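Local structure of ATP phosphoribosyltransferase regulatory subunit (Bacillus halodurans, 3OD1) at residues B[30-43]-B[144-156]. The protein is probably required, together with HisG, for the first step of histidine biosynthesis and may allow histidine to feedback-regulate ATP phosphoribosyltransferase activity. Sequence-based numbering, arbitrary orientation.
Sequences ICDQMTEEINLWGY and EVIALMIAALKRA
Leu-148 straddles two rings at the C-terminal end of segment 30-43. Its CD1 sits over one face of the Trp-41 indole, 3.5 Å from the five-membered ring centroid in a CH-pi contact, while CD2 meets Tyr-43 CE2 at 3.5 Å. The benzo ring lies against the helix backbone, Trp-41 CH2 3.7 Å from Leu-148 N and near Ala-147 CB. Farther along, the helices run roughly antiparallel (143°), and small residues bring their axes within 8.1 Å: a bend at the selenium (chi3 65°) swings Met-34 CE onto Ala-152 CB (3.6 Å) and beside Leu-153 CD2, and Ala-156 CB touches both Met-34 CG and Ile-30 CG2. Along one flank two polar knobs interlock. Glu-37 drops among Leu-148, Ala-151, Ala-152 and Arg-155; Arg-155 lies among Gln-33, Glu-36, Glu-37 and Leu-40. Salt bridges join its NH1 to Glu-37 OE1 (2.9 Å) and NH2 to Glu-36 OE1; NE hydrogen-bonds Gln-33 OE1. Elsewhere helix 21-40 packs on strands 104-113 and 125-134 of the class II synthetase-like core, and Arg-359 of the second subunit makes a cation-pi contact with Trp-41. Glu-37 OE2 also accepts Trp-41 NE1 (2.8 Å), while Tyr-43 OH and Arg-105 share the Glu-144 carboxylate; such partners would probably keep both glutamates charged.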
# COMPACT_ATOMS: atom_id res chain seq x y z
N ILE B 30 -9.86 -9.68 -3.34
CA ILE B 30 -8.97 -10.84 -3.42
C ILE B 30 -7.90 -10.81 -2.31
O ILE B 30 -7.75 -11.78 -1.57
CB ILE B 30 -8.34 -10.98 -4.83
CG1 ILE B 30 -9.42 -11.41 -5.82
CG2 ILE B 30 -7.17 -11.97 -4.83
CD1 ILE B 30 -9.01 -11.35 -7.28
N CYS B 31 -7.19 -9.70 -2.17
CA CYS B 31 -6.13 -9.60 -1.17
C CYS B 31 -6.65 -9.71 0.25
O CYS B 31 -6.02 -10.34 1.10
CB CYS B 31 -5.36 -8.29 -1.33
SG CYS B 31 -4.47 -8.20 -2.87
N ASP B 32 -7.80 -9.09 0.51
CA ASP B 32 -8.42 -9.15 1.83
C ASP B 32 -8.80 -10.58 2.22
O ASP B 32 -8.64 -10.97 3.37
CB ASP B 32 -9.65 -8.26 1.91
CG ASP B 32 -9.29 -6.77 1.94
OD1 ASP B 32 -8.08 -6.41 1.94
OD2 ASP B 32 -10.23 -5.97 1.96
N GLN B 33 -9.26 -11.37 1.26
CA GLN B 33 -9.54 -12.78 1.53
C GLN B 33 -8.25 -13.53 1.88
O GLN B 33 -8.23 -14.32 2.84
CB GLN B 33 -10.24 -13.42 0.34
CG GLN B 33 -11.66 -12.87 0.14
CD GLN B 33 -12.56 -13.17 1.33
OE1 GLN B 33 -12.49 -14.26 1.90
NE2 GLN B 33 -13.40 -12.21 1.71
N MSE B 34 -7.19 -13.29 1.14
CA MSE B 34 -5.93 -13.96 1.43
C MSE B 34 -5.33 -13.54 2.76
O MSE B 34 -4.84 -14.38 3.52
CB MSE B 34 -4.91 -13.78 0.29
CG MSE B 34 -5.40 -14.38 -1.03
SE MSE B 34 -4.01 -14.42 -2.37
CE MSE B 34 -2.81 -15.70 -1.50
N THR B 35 -5.35 -12.24 3.05
CA THR B 35 -4.77 -11.73 4.28
C THR B 35 -5.56 -12.20 5.51
O THR B 35 -4.99 -12.42 6.57
CB THR B 35 -4.64 -10.19 4.27
OG1 THR B 35 -5.89 -9.60 3.94
CG2 THR B 35 -3.60 -9.75 3.24
N GLU B 36 -6.86 -12.38 5.34
CA GLU B 36 -7.69 -12.94 6.41
C GLU B 36 -7.29 -14.38 6.74
O GLU B 36 -7.23 -14.74 7.91
CB GLU B 36 -9.16 -12.90 6.03
CG GLU B 36 -9.96 -11.90 6.84
CD GLU B 36 -11.38 -11.73 6.32
OE1 GLU B 36 -12.15 -12.71 6.35
OE2 GLU B 36 -11.71 -10.61 5.88
N GLU B 37 -7.08 -15.20 5.72
CA GLU B 37 -6.64 -16.59 5.94
C GLU B 37 -5.26 -16.59 6.61
O GLU B 37 -5.03 -17.29 7.60
CB GLU B 37 -6.56 -17.37 4.63
CG GLU B 37 -6.24 -18.86 4.80
CD GLU B 37 -7.37 -19.62 5.49
OE1 GLU B 37 -8.49 -19.10 5.49
OE2 GLU B 37 -7.14 -20.73 6.02
N ILE B 38 -4.36 -15.80 6.06
CA ILE B 38 -3.01 -15.68 6.61
C ILE B 38 -3.03 -15.33 8.10
O ILE B 38 -2.25 -15.87 8.90
CB ILE B 38 -2.18 -14.69 5.79
CG1 ILE B 38 -1.88 -15.29 4.40
CG2 ILE B 38 -0.91 -14.28 6.53
CD1 ILE B 38 -1.36 -14.25 3.39
N ASN B 39 -3.94 -14.45 8.49
CA ASN B 39 -4.02 -14.04 9.89
C ASN B 39 -4.53 -15.14 10.81
O ASN B 39 -4.12 -15.25 11.97
CB ASN B 39 -4.90 -12.80 10.04
CG ASN B 39 -4.20 -11.70 10.79
OD1 ASN B 39 -4.66 -11.27 11.84
ND2 ASN B 39 -3.05 -11.25 10.27
N LEU B 40 -5.43 -15.95 10.27
CA LEU B 40 -5.94 -17.13 10.97
C LEU B 40 -4.86 -18.19 11.25
O LEU B 40 -5.07 -19.07 12.08
CB LEU B 40 -7.09 -17.75 10.18
CG LEU B 40 -8.37 -16.89 10.17
CD1 LEU B 40 -9.44 -17.53 9.29
CD2 LEU B 40 -8.90 -16.70 11.58
N TRP B 41 -3.74 -18.12 10.55
CA TRP B 41 -2.65 -19.09 10.76
C TRP B 41 -1.52 -18.52 11.63
O TRP B 41 -0.45 -19.11 11.72
CB TRP B 41 -2.07 -19.56 9.42
CG TRP B 41 -3.00 -20.38 8.61
CD1 TRP B 41 -4.27 -20.06 8.24
CD2 TRP B 41 -2.72 -21.68 8.04
NE1 TRP B 41 -4.81 -21.08 7.49
CE2 TRP B 41 -3.88 -22.07 7.34
CE3 TRP B 41 -1.61 -22.53 8.06
CZ2 TRP B 41 -3.96 -23.29 6.66
CZ3 TRP B 41 -1.70 -23.74 7.39
CH2 TRP B 41 -2.86 -24.11 6.70
N GLY B 42 -1.76 -17.36 12.22
CA GLY B 42 -0.84 -16.79 13.18
C GLY B 42 0.26 -15.89 12.64
O GLY B 42 1.20 -15.56 13.36
N TYR B 43 0.15 -15.49 11.37
CA TYR B 43 1.17 -14.61 10.78
C TYR B 43 0.84 -13.16 11.10
O TYR B 43 -0.34 -12.79 11.18
CB TYR B 43 1.29 -14.85 9.26
CG TYR B 43 1.94 -16.18 8.94
CD1 TYR B 43 3.25 -16.24 8.48
CD2 TYR B 43 1.25 -17.38 9.12
CE1 TYR B 43 3.86 -17.46 8.20
CE2 TYR B 43 1.86 -18.61 8.86
CZ TYR B 43 3.16 -18.63 8.40
OH TYR B 43 3.76 -19.83 8.12
N GLU B 144 3.37 -26.48 6.11
CA GLU B 144 2.55 -25.34 6.54
C GLU B 144 2.49 -24.22 5.51
O GLU B 144 1.41 -23.76 5.17
CB GLU B 144 3.04 -24.79 7.89
CG GLU B 144 2.26 -23.54 8.36
CD GLU B 144 2.87 -22.90 9.61
OE1 GLU B 144 3.57 -23.59 10.37
OE2 GLU B 144 2.67 -21.68 9.80
N VAL B 145 3.63 -23.74 5.02
CA VAL B 145 3.58 -22.62 4.09
C VAL B 145 2.89 -22.99 2.77
O VAL B 145 2.24 -22.16 2.16
CB VAL B 145 4.97 -21.98 3.81
CG1 VAL B 145 5.58 -21.45 5.11
CG2 VAL B 145 5.90 -22.98 3.15
N ILE B 146 3.03 -24.24 2.33
CA ILE B 146 2.37 -24.66 1.10
C ILE B 146 0.87 -24.80 1.33
O ILE B 146 0.07 -24.33 0.51
CB ILE B 146 2.96 -25.98 0.54
CG1 ILE B 146 4.40 -25.75 0.05
CG2 ILE B 146 2.08 -26.51 -0.57
CD1 ILE B 146 5.13 -27.05 -0.37
N ALA B 147 0.50 -25.42 2.44
CA ALA B 147 -0.90 -25.60 2.82
C ALA B 147 -1.61 -24.27 3.05
O ALA B 147 -2.78 -24.12 2.71
CB ALA B 147 -1.01 -26.49 4.06
N LEU B 148 -0.91 -23.30 3.64
CA LEU B 148 -1.46 -21.97 3.81
C LEU B 148 -1.68 -21.31 2.45
O LEU B 148 -2.74 -20.76 2.18
CB LEU B 148 -0.55 -21.11 4.69
CG LEU B 148 -0.87 -19.62 4.82
CD1 LEU B 148 -2.32 -19.39 5.23
CD2 LEU B 148 0.09 -18.98 5.82
N MSE B 149 -0.68 -21.38 1.57
CA MSE B 149 -0.82 -20.80 0.24
C MSE B 149 -2.06 -21.36 -0.47
O MSE B 149 -2.82 -20.61 -1.10
CB MSE B 149 0.41 -21.08 -0.61
CG MSE B 149 0.50 -20.14 -1.83
SE MSE B 149 2.11 -20.41 -2.91
CE MSE B 149 1.77 -22.20 -3.58
N ILE B 150 -2.23 -22.67 -0.38
CA ILE B 150 -3.35 -23.34 -1.02
C ILE B 150 -4.67 -22.88 -0.40
O ILE B 150 -5.65 -22.64 -1.11
CB ILE B 150 -3.21 -24.88 -0.94
CG1 ILE B 150 -2.03 -25.33 -1.81
CG2 ILE B 150 -4.54 -25.57 -1.32
CD1 ILE B 150 -1.69 -26.80 -1.74
N ALA B 151 -4.69 -22.73 0.92
CA ALA B 151 -5.91 -22.31 1.60
C ALA B 151 -6.24 -20.85 1.27
O ALA B 151 -7.41 -20.46 1.13
CB ALA B 151 -5.80 -22.52 3.09
N ALA B 152 -5.20 -20.03 1.14
CA ALA B 152 -5.40 -18.62 0.81
C ALA B 152 -5.88 -18.46 -0.64
O ALA B 152 -6.78 -17.68 -0.92
CB ALA B 152 -4.11 -17.83 1.04
N LEU B 153 -5.26 -19.20 -1.56
CA LEU B 153 -5.68 -19.18 -2.96
C LEU B 153 -7.14 -19.59 -3.09
O LEU B 153 -7.90 -18.94 -3.80
CB LEU B 153 -4.79 -20.10 -3.80
CG LEU B 153 -3.38 -19.52 -4.00
CD1 LEU B 153 -2.51 -20.49 -4.77
CD2 LEU B 153 -3.48 -18.18 -4.72
N LYS B 154 -7.52 -20.65 -2.39
CA LYS B 154 -8.91 -21.11 -2.34
C LYS B 154 -9.86 -20.04 -1.81
O LYS B 154 -10.94 -19.82 -2.37
CB LYS B 154 -9.04 -22.36 -1.46
CG LYS B 154 -8.55 -23.62 -2.13
CD LYS B 154 -9.42 -24.81 -1.79
CE LYS B 154 -8.99 -25.48 -0.50
NZ LYS B 154 -9.68 -26.79 -0.32
N ARG B 155 -9.48 -19.39 -0.72
CA ARG B 155 -10.36 -18.39 -0.12
C ARG B 155 -10.53 -17.18 -1.04
O ARG B 155 -11.52 -16.46 -0.97
CB ARG B 155 -9.81 -17.96 1.25
CG ARG B 155 -10.87 -17.45 2.21
CD ARG B 155 -10.23 -16.52 3.23
NE ARG B 155 -11.18 -15.89 4.13
CZ ARG B 155 -11.36 -16.25 5.40
NH1 ARG B 155 -10.64 -17.25 5.92
NH2 ARG B 155 -12.26 -15.62 6.15
N ALA B 156 -9.55 -16.96 -1.92
CA ALA B 156 -9.64 -15.88 -2.89
C ALA B 156 -10.49 -16.27 -4.10
O ALA B 156 -10.82 -15.42 -4.91
CB ALA B 156 -8.24 -15.47 -3.35
O HOH W 1 0.27 -21.86 11.99